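Local atomic coordinates of Nsp15 (Middle East respiratory syndrome-related coronavirus, PDB entry 5YVD), a protein that acts as an endoribonuclease of the coronavirus replicase, cleaving RNA, probably at uridylates as expected for the EndoU family. Residues Leu201-Ser204 with Asp205-Asp209; Tyr252-Gln255 with Gln256-His259; Tyr176-Val179 with Asn180-Phe183. One frame throughout, in Å; residues are numbered along the deposited sequence.

Contact 1: Leu201-Ser204 with Asp205-Asp209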
loop_
_atom_site.group_PDB
_atom_site.type_symbol
_atom_site.label_atom_id
_atom_site.label_comp_id
_atom_site.label_asym_id
_atom_site.label_seq_id
_atom_site.Cartn_x
_atom_site.Cartn_y
_atom_site.Cartn_z
ATOM N N LEU A 201 18.471 -9.761 -35.593
ATOM C CA LEU A 201 19.368 -10.431 -36.512
ATOM C C LEU A 201 18.739 -10.484 -37.878
ATOM O O LEU A 201 17.591 -10.876 -37.998
ATOM C CB LEU A 201 19.702 -11.847 -36.039
ATOM C CG LEU A 201 21.084 -11.990 -35.374
ATOM C CD1 LEU A 201 21.150 -11.289 -34.008
ATOM C CD2 LEU A 201 21.468 -13.469 -35.263
ATOM N N PRO A 202 19.508 -10.105 -38.917
ATOM C CA PRO A 202 18.963 -10.112 -40.262
ATOM C C PRO A 202 18.648 -11.529 -40.691
ATOM O O PRO A 202 19.229 -12.471 -40.169
ATOM C CB PRO A 202 20.087 -9.502 -41.111
ATOM C CG PRO A 202 21.323 -9.796 -40.360
ATOM C CD PRO A 202 20.933 -9.719 -38.905
ATOM N N LEU A 203 17.720 -11.662 -41.620
ATOM C CA LEU A 203 17.173 -12.952 -41.968
ATOM C C LEU A 203 17.289 -13.266 -43.455
ATOM O O LEU A 203 16.906 -14.343 -43.868
ATOM C CB LEU A 203 15.702 -13.000 -41.555
ATOM C CG LEU A 203 15.391 -13.070 -40.063
ATOM C CD1 LEU A 203 13.914 -12.767 -39.815
ATOM C CD2 LEU A 203 15.781 -14.432 -39.490
ATOM N N SER A 204 17.827 -12.339 -44.247
ATOM C CA SER A 204 17.945 -12.508 -45.690
ATOM C C SER A 204 19.060 -11.605 -46.220
ATOM O O SER A 204 19.553 -10.734 -45.515
ATOM C CB SER A 204 16.630 -12.122 -46.356
ATOM O OG SER A 204 16.515 -10.704 -46.416
ATOM N N ASP A 205 19.441 -11.785 -47.474
ATOM C CA ASP A 205 20.486 -10.962 -48.063
ATOM C C ASP A 205 20.078 -9.497 -48.174
ATOM O O ASP A 205 20.867 -8.582 -47.919
ATOM C CB ASP A 205 20.851 -11.500 -49.438
ATOM C CG ASP A 205 21.839 -12.627 -49.367
ATOM O OD1 ASP A 205 22.638 -12.663 -48.403
ATOM O OD2 ASP A 205 21.804 -13.466 -50.288
ATOM N N MET A 206 18.836 -9.279 -48.562
ATOM C CA MET A 206 18.291 -7.935 -48.604
ATOM C C MET A 206 18.388 -7.274 -47.220
ATOM O O MET A 206 18.853 -6.141 -47.110
ATOM C CB MET A 206 16.852 -7.959 -49.104
ATOM C CG MET A 206 16.366 -6.618 -49.595
ATOM S SD MET A 206 14.563 -6.574 -49.690
ATOM C CE MET A 206 14.314 -7.243 -51.329
ATOM N N GLU A 207 17.988 -7.977 -46.162
ATOM C CA GLU A 207 18.060 -7.382 -44.817
ATOM C C GLU A 207 19.498 -6.989 -44.450
ATOM O O GLU A 207 19.718 -5.932 -43.870
ATOM C CB GLU A 207 17.420 -8.298 -43.756
ATOM C CG GLU A 207 15.910 -8.459 -43.962
ATOM C CD GLU A 207 15.087 -8.684 -42.686
ATOM O OE1 GLU A 207 15.485 -9.507 -41.814
ATOM O OE2 GLU A 207 14.007 -8.047 -42.580
ATOM N N LYS A 208 20.473 -7.815 -44.831
ATOM C CA LYS A 208 21.883 -7.527 -44.521
ATOM C C LYS A 208 22.383 -6.285 -45.236
ATOM O O LYS A 208 23.063 -5.430 -44.632
ATOM C CB LYS A 208 22.789 -8.704 -44.890
ATOM C CG LYS A 208 22.604 -9.945 -44.020
ATOM C CD LYS A 208 23.591 -11.042 -44.427
ATOM C CE LYS A 208 23.070 -12.435 -44.121
ATOM N NZ LYS A 208 23.758 -12.967 -42.916
ATOM N N ASP A 209 22.067 -6.197 -46.526
ATOM C CA ASP A 209 22.494 -5.055 -47.290
ATOM C C ASP A 209 21.853 -3.815 -46.654
ATOM O O ASP A 209 22.504 -2.781 -46.468
ATOM C CB ASP A 209 22.094 -5.200 -48.770
ATOM C CG ASP A 209 22.953 -6.224 -49.533
ATOM O OD1 ASP A 209 23.983 -6.713 -49.008
ATOM O OD2 ASP A 209 22.595 -6.517 -50.688
#
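Ser204 and Glu207 hold each other at the start of helix 205-212, with Ser204 in the N-cap position. The Ser204 hydroxyl OG accepts the backbone N-H of Glu207 at 3.1 Å in a nearly straight bond, 168° at the hydrogen. A chi1 of 77° sets OG between the backbone N and carbonyl carbon of its own residue, which turns it in over the first turn of the helix. The carbonyl of the same serine opens the regular helical bonding, Ser204 O taking Lys208 N at 3.1 Å. The Glu207 side chain runs back past the serine hydroxyl toward Leu203. Its CG lies 3.4 Å from Ser204 OG, and a bend at chi2 brings OE1 to the backbone N of Leu203 at 3.1 Å, a weak bond because the N-H points well off the oxygen. Leu203 and Glu207 lie side by side and point the same way, and Leu203 CB comes within 3.5 Å of Glu207 OE1. One residue earlier, the Pro202 ring meets the aliphatic part of Lys208 at about a right angle, CB to CG 3.9 Å. Partners from outside complete both polar ends: OE1 of Glu207 forms a salt bridge with Arg195, OE2 accepts Leu296 N, and Ser204 OG is also hydrogen-bonded to Asp297. Met206 packs on Leu296, Asp297 and Val300 of helix 296-304. The serine-glutamate exchange resembles a capping box, except that the glutamate returns to the residue before the N-cap and not to the N-cap itself. Chemically, one hydroxyl caps a backbone N-H at the helix entry and one carboxylate adds a weak bond to another, and the negative charge of Glu207, buried and paired with Arg195, is probably steadied further by the helix N terminus.

Contact 2: Tyr252-Gln255 with Gln256-His259. Unlike the reference sequence in segment 252-255: Arg254 (reference Lys).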
loop_
_atom_site.group_PDB
_atom_site.type_symbol
_atom_site.label_atom_id
_atom_site.label_comp_id
_atom_site.label_asym_id
_atom_site.label_seq_id
_atom_site.Cartn_x
_atom_site.Cartn_y
_atom_site.Cartn_z
ATOM N N TYR A 252 15.402 -0.052 -36.128
ATOM C CA TYR A 252 16.610 -0.605 -35.510
ATOM C C TYR A 252 17.861 0.048 -36.093
ATOM O O TYR A 252 18.732 0.546 -35.345
ATOM C CB TYR A 252 16.679 -2.107 -35.735
ATOM C CG TYR A 252 17.999 -2.743 -35.407
ATOM C CD1 TYR A 252 18.832 -3.194 -36.407
ATOM C CD2 TYR A 252 18.403 -2.919 -34.095
ATOM C CE1 TYR A 252 20.039 -3.788 -36.110
ATOM C CE2 TYR A 252 19.605 -3.521 -33.786
ATOM C CZ TYR A 252 20.417 -3.946 -34.800
ATOM O OH TYR A 252 21.619 -4.543 -34.522
ATOM N N LYS A 253 17.949 0.057 -37.421
ATOM C CA LYS A 253 19.147 0.563 -38.079
ATOM C C LYS A 253 19.393 1.956 -37.596
ATOM O O LYS A 253 20.516 2.353 -37.298
ATOM C CB LYS A 253 18.976 0.588 -39.598
ATOM C CG LYS A 253 20.137 1.225 -40.315
ATOM C CD LYS A 253 20.037 1.033 -41.809
ATOM C CE LYS A 253 21.150 1.783 -42.530
ATOM N NZ LYS A 253 21.009 3.250 -42.357
ATOM N N ARG A 254 18.304 2.692 -37.510
ATOM C CA ARG A 254 18.364 4.074 -37.163
ATOM C C ARG A 254 18.872 4.273 -35.753
ATOM O O ARG A 254 19.822 5.006 -35.539
ATOM C CB ARG A 254 16.984 4.686 -37.296
ATOM C CG ARG A 254 16.901 6.100 -36.767
ATOM C CD ARG A 254 17.729 7.026 -37.627
ATOM N NE ARG A 254 18.058 8.253 -36.931
ATOM C CZ ARG A 254 18.799 9.228 -37.442
ATOM N NH1 ARG A 254 19.286 9.149 -38.681
ATOM N NH2 ARG A 254 19.049 10.293 -36.701
ATOM N N GLN A 255 18.231 3.614 -34.797
ATOM C CA GLN A 255 18.461 3.922 -33.388
ATOM C C GLN A 255 19.825 3.439 -32.877
ATOM O O GLN A 255 20.361 3.992 -31.911
ATOM C CB GLN A 255 17.328 3.372 -32.531
ATOM C CG GLN A 255 17.438 1.910 -32.219
ATOM C CD GLN A 255 18.304 1.652 -31.026
ATOM O OE1 GLN A 255 18.355 2.462 -30.127
ATOM N NE2 GLN A 255 18.985 0.513 -31.008
ATOM N N GLN A 256 20.360 2.409 -33.532
ATOM C CA GLN A 256 21.712 1.934 -33.294
ATOM C C GLN A 256 22.776 2.970 -33.643
ATOM O O GLN A 256 23.944 2.783 -33.293
ATOM C CB GLN A 256 21.978 0.687 -34.122
ATOM C CG GLN A 256 21.408 -0.579 -33.532
ATOM C CD GLN A 256 22.452 -1.408 -32.821
ATOM O OE1 GLN A 256 23.464 -1.812 -33.413
ATOM N NE2 GLN A 256 22.204 -1.695 -31.556
ATOM N N GLU A 257 22.389 4.035 -34.346
ATOM C CA GLU A 257 23.275 5.194 -34.525
ATOM C C GLU A 257 23.254 6.098 -33.286
ATOM O O GLU A 257 23.879 7.144 -33.288
ATOM C CB GLU A 257 22.907 6.003 -35.793
ATOM C CG GLU A 257 23.087 5.233 -37.087
ATOM C CD GLU A 257 22.527 5.945 -38.315
ATOM O OE1 GLU A 257 21.506 6.654 -38.213
ATOM O OE2 GLU A 257 23.090 5.765 -39.409
ATOM N N GLY A 258 22.484 5.722 -32.265
ATOM C CA GLY A 258 22.578 6.319 -30.933
ATOM C C GLY A 258 21.823 7.605 -30.649
ATOM O O GLY A 258 21.993 8.204 -29.574
ATOM N N HIS A 259 20.986 8.051 -31.576
ATOM C CA HIS A 259 20.392 9.380 -31.455
ATOM C C HIS A 259 18.855 9.330 -31.420
ATOM O O HIS A 259 18.164 10.233 -31.937
ATOM C CB HIS A 259 20.919 10.270 -32.580
ATOM C CG HIS A 259 22.379 10.592 -32.464
ATOM N ND1 HIS A 259 22.892 11.811 -32.828
ATOM C CD2 HIS A 259 23.431 9.871 -32.017
ATOM C CE1 HIS A 259 24.194 11.831 -32.619
ATOM N NE2 HIS A 259 24.546 10.662 -32.127
#
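Tyr252 and Gln256 overlap one helical turn apart. The CG methylene of Gln256 sits over one face of the phenol ring in a CH-pi contact, 3.9 Å from the ring centroid and displaced toward the rim, with Tyr252 CE2 the ring atom closest to it at 3.5 Å. Beyond CG, the glutamine bends at chi2 and its amide plane comes to rest only 17° from the ring plane, so the flat end of the side chain lies along the phenol. Tyr252 reaches this place with CG anti to its backbone N, chi1 168°; its ring also stacks with Phe200 and touches Leu211 of helix 205-212. Arg254 and Glu257 meet in quite another way. Their side chains cross at about a right angle, and the guanidinium and carboxylate planes stand 79° apart. Glu257 OE1 lies over a face of the guanidinium, 3.4 Å from Arg254 NH1, so the salt bridge rests on charge alone and no N-H points at the oxygen. The strongest polar partner of Arg254 is Glu279, which forms a salt bridge with NH2, and Phe237 takes part in a cation-pi contact with the same group. Lys253 NZ adds a looser attraction, 4.4 Å from Glu257 OE2. Under these side chains the backbone bonding tightens. Gln256 N donates to Tyr252 O across four residues, then Glu257 N to Arg254 O (3.0 Å) and Gly258 N to Gln255 O (2.8 Å) across three. Residues Gln255 to Gly258 form a type I beta turn, and Gly258, with positive phi, is the first residue to leave helical geometry. Such a turn closing on a glycine is a common C-terminal helix ending; here it carries the chain from helix 248-255 toward strand 260-263 in the endoribonuclease domain.

Contact 3: Tyr176-Val179 with Asn180-Phe183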
loop_
_atom_site.group_PDB
_atom_site.type_symbol
_atom_site.label_atom_id
_atom_site.label_comp_id
_atom_site.label_asym_id
_atom_site.label_seq_id
_atom_site.Cartn_x
_atom_site.Cartn_y
_atom_site.Cartn_z
ATOM N N TYR A 176 -4.332 -25.384 -34.453
ATOM C CA TYR A 176 -5.688 -25.690 -34.909
ATOM C C TYR A 176 -6.676 -24.814 -34.193
ATOM O O TYR A 176 -6.467 -24.417 -33.058
ATOM C CB TYR A 176 -6.014 -27.170 -34.688
ATOM C CG TYR A 176 -5.027 -28.081 -35.370
ATOM C CD1 TYR A 176 -5.340 -28.689 -36.574
ATOM C CD2 TYR A 176 -3.770 -28.302 -34.842
ATOM C CE1 TYR A 176 -4.434 -29.506 -37.240
ATOM C CE2 TYR A 176 -2.856 -29.122 -35.497
ATOM C CZ TYR A 176 -3.198 -29.724 -36.703
ATOM O OH TYR A 176 -2.327 -30.559 -37.372
ATOM N N LYS A 177 -7.752 -24.490 -34.876
ATOM C CA LYS A 177 -8.823 -23.747 -34.251
ATOM C C LYS A 177 -10.142 -24.388 -34.604
ATOM O O LYS A 177 -10.354 -24.802 -35.748
ATOM C CB LYS A 177 -8.797 -22.281 -34.694
ATOM C CG LYS A 177 -9.828 -21.442 -33.987
ATOM C CD LYS A 177 -9.595 -19.962 -34.186
ATOM C CE LYS A 177 -10.518 -19.147 -33.293
ATOM N NZ LYS A 177 -10.692 -17.765 -33.803
ATOM N N LYS A 178 -11.014 -24.480 -33.610
ATOM C CA LYS A 178 -12.375 -24.982 -33.787
ATOM C C LYS A 178 -13.387 -23.913 -33.377
ATOM O O LYS A 178 -13.193 -23.205 -32.386
ATOM C CB LYS A 178 -12.587 -26.228 -32.927
ATOM C CG LYS A 178 -12.308 -27.526 -33.658
ATOM C CD LYS A 178 -12.254 -28.707 -32.716
ATOM C CE LYS A 178 -13.616 -29.061 -32.152
ATOM N NZ LYS A 178 -13.464 -29.970 -30.977
ATOM N N VAL A 179 -14.456 -23.805 -34.155
ATOM C CA VAL A 179 -15.578 -22.930 -33.840
ATOM C C VAL A 179 -16.841 -23.695 -34.171
ATOM O O VAL A 179 -17.026 -24.079 -35.313
ATOM C CB VAL A 179 -15.537 -21.629 -34.684
ATOM C CG1 VAL A 179 -16.841 -20.839 -34.554
ATOM C CG2 VAL A 179 -14.332 -20.760 -34.301
ATOM N N ASN A 180 -17.696 -23.919 -33.174
ATOM C CA ASN A 180 -18.917 -24.734 -33.316
ATOM C C ASN A 180 -18.587 -26.188 -33.580
ATOM O O ASN A 180 -19.267 -26.849 -34.344
ATOM C CB ASN A 180 -19.837 -24.195 -34.430
ATOM C CG ASN A 180 -20.318 -22.788 -34.151
ATOM O OD1 ASN A 180 -21.035 -22.549 -33.183
ATOM N ND2 ASN A 180 -19.927 -21.847 -34.994
ATOM N N ASN A 181 -17.524 -26.669 -32.950
ATOM C CA ASN A 181 -17.010 -28.025 -33.175
ATOM C C ASN A 181 -16.606 -28.269 -34.645
ATOM O O ASN A 181 -16.632 -29.396 -35.144
ATOM C CB ASN A 181 -18.024 -29.076 -32.690
ATOM C CG ASN A 181 -17.361 -30.206 -31.903
ATOM O OD1 ASN A 181 -16.694 -29.952 -30.909
ATOM N ND2 ASN A 181 -17.552 -31.451 -32.336
ATOM N N GLU A 182 -16.231 -27.191 -35.323
ATOM C CA GLU A 182 -15.835 -27.234 -36.725
ATOM C C GLU A 182 -14.471 -26.525 -36.884
ATOM O O GLU A 182 -14.288 -25.361 -36.469
ATOM C CB GLU A 182 -16.915 -26.559 -37.598
ATOM C CG GLU A 182 -18.268 -27.281 -37.658
ATOM C CD GLU A 182 -18.578 -27.878 -39.028
ATOM O OE1 GLU A 182 -17.647 -28.434 -39.648
ATOM O OE2 GLU A 182 -19.745 -27.792 -39.494
ATOM N N PHE A 183 -13.509 -27.230 -37.468
ATOM C CA PHE A 183 -12.201 -26.640 -37.742
ATOM C C PHE A 183 -12.269 -25.459 -38.695
ATOM O O PHE A 183 -13.009 -25.499 -39.649
ATOM C CB PHE A 183 -11.288 -27.667 -38.344
ATOM C CG PHE A 183 -10.821 -28.696 -37.375
ATOM C CD1 PHE A 183 -9.626 -28.518 -36.680
ATOM C CD2 PHE A 183 -11.539 -29.843 -37.180
ATOM C CE1 PHE A 183 -9.154 -29.471 -35.800
ATOM C CE2 PHE A 183 -11.090 -30.803 -36.302
ATOM C CZ PHE A 183 -9.892 -30.615 -35.603
#
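A chi1 of -93° in Lys178 and of -72° in Phe183, whose CG is anti to its carbonyl carbon, set the lysine CG against the ring. Lys178 CG stands over the middle of one ring face, 4.0 Å from the centroid, a CH-pi contact almost on the ring normal. A further bend at chi3 turns the lysine toward the turn, where it runs beside Asn181 and Lys178 NZ makes a weak hydrogen bond to Asn181 OD1 at 3.2 Å. The stronger partners of that ammonium are the carbonyl oxygens of Thr131 and Phe128. Beside this ring contact, Phe183 CE1 touches Tyr176 CD1 at 4.0 Å. The backbone reverses through Asn180 and Asn181, both with left-handed helical backbone angles, in a two-residue hairpin turn close to the I'/III' kind. Val179 and Glu182 face each other as the hydrogen-bonded pair, Val179 N to Glu182 O at 2.8 Å and Glu182 N to Val179 O at 3.2 Å. Lys178 and Phe183 follow as a non-hydrogen-bonded pair with CA atoms 4.3 Å apart, flanked by CA-H...O contacts such as Phe183 CA to Lys177 O, 3.3 Å. This tight hairpin leaves the end of strand 174-178, which runs antiparallel to strand 134-138 through Tyr176 with Phe136 and Lys178 with Ala134. Phe128 of helix 124-129 packs against both Tyr176 and Phe183, and Tyr145 stacks on the Phe183 ring.

Overall arrangement
From the N terminus, contact 3 comes first, turning the chain back at the end of strand 174-178 in the middle domain. A loop then leads into the endoribonuclease domain, where contact 1 starts helix 205-212 and contact 2, further on, ends helix 248-255 before strand 260-263. The three follow in series; none nests within or crosses another. Contacts 1 and 2 are neighbours, their centres about 17 Å apart, and helix 205-212 joins them, since Leu211 is touched by Tyr252 and Lys253. Contact 3 stands apart, its centre about 38 Å from that of contact 1 and, across the chain's centre, about 44 Å from that of contact 2.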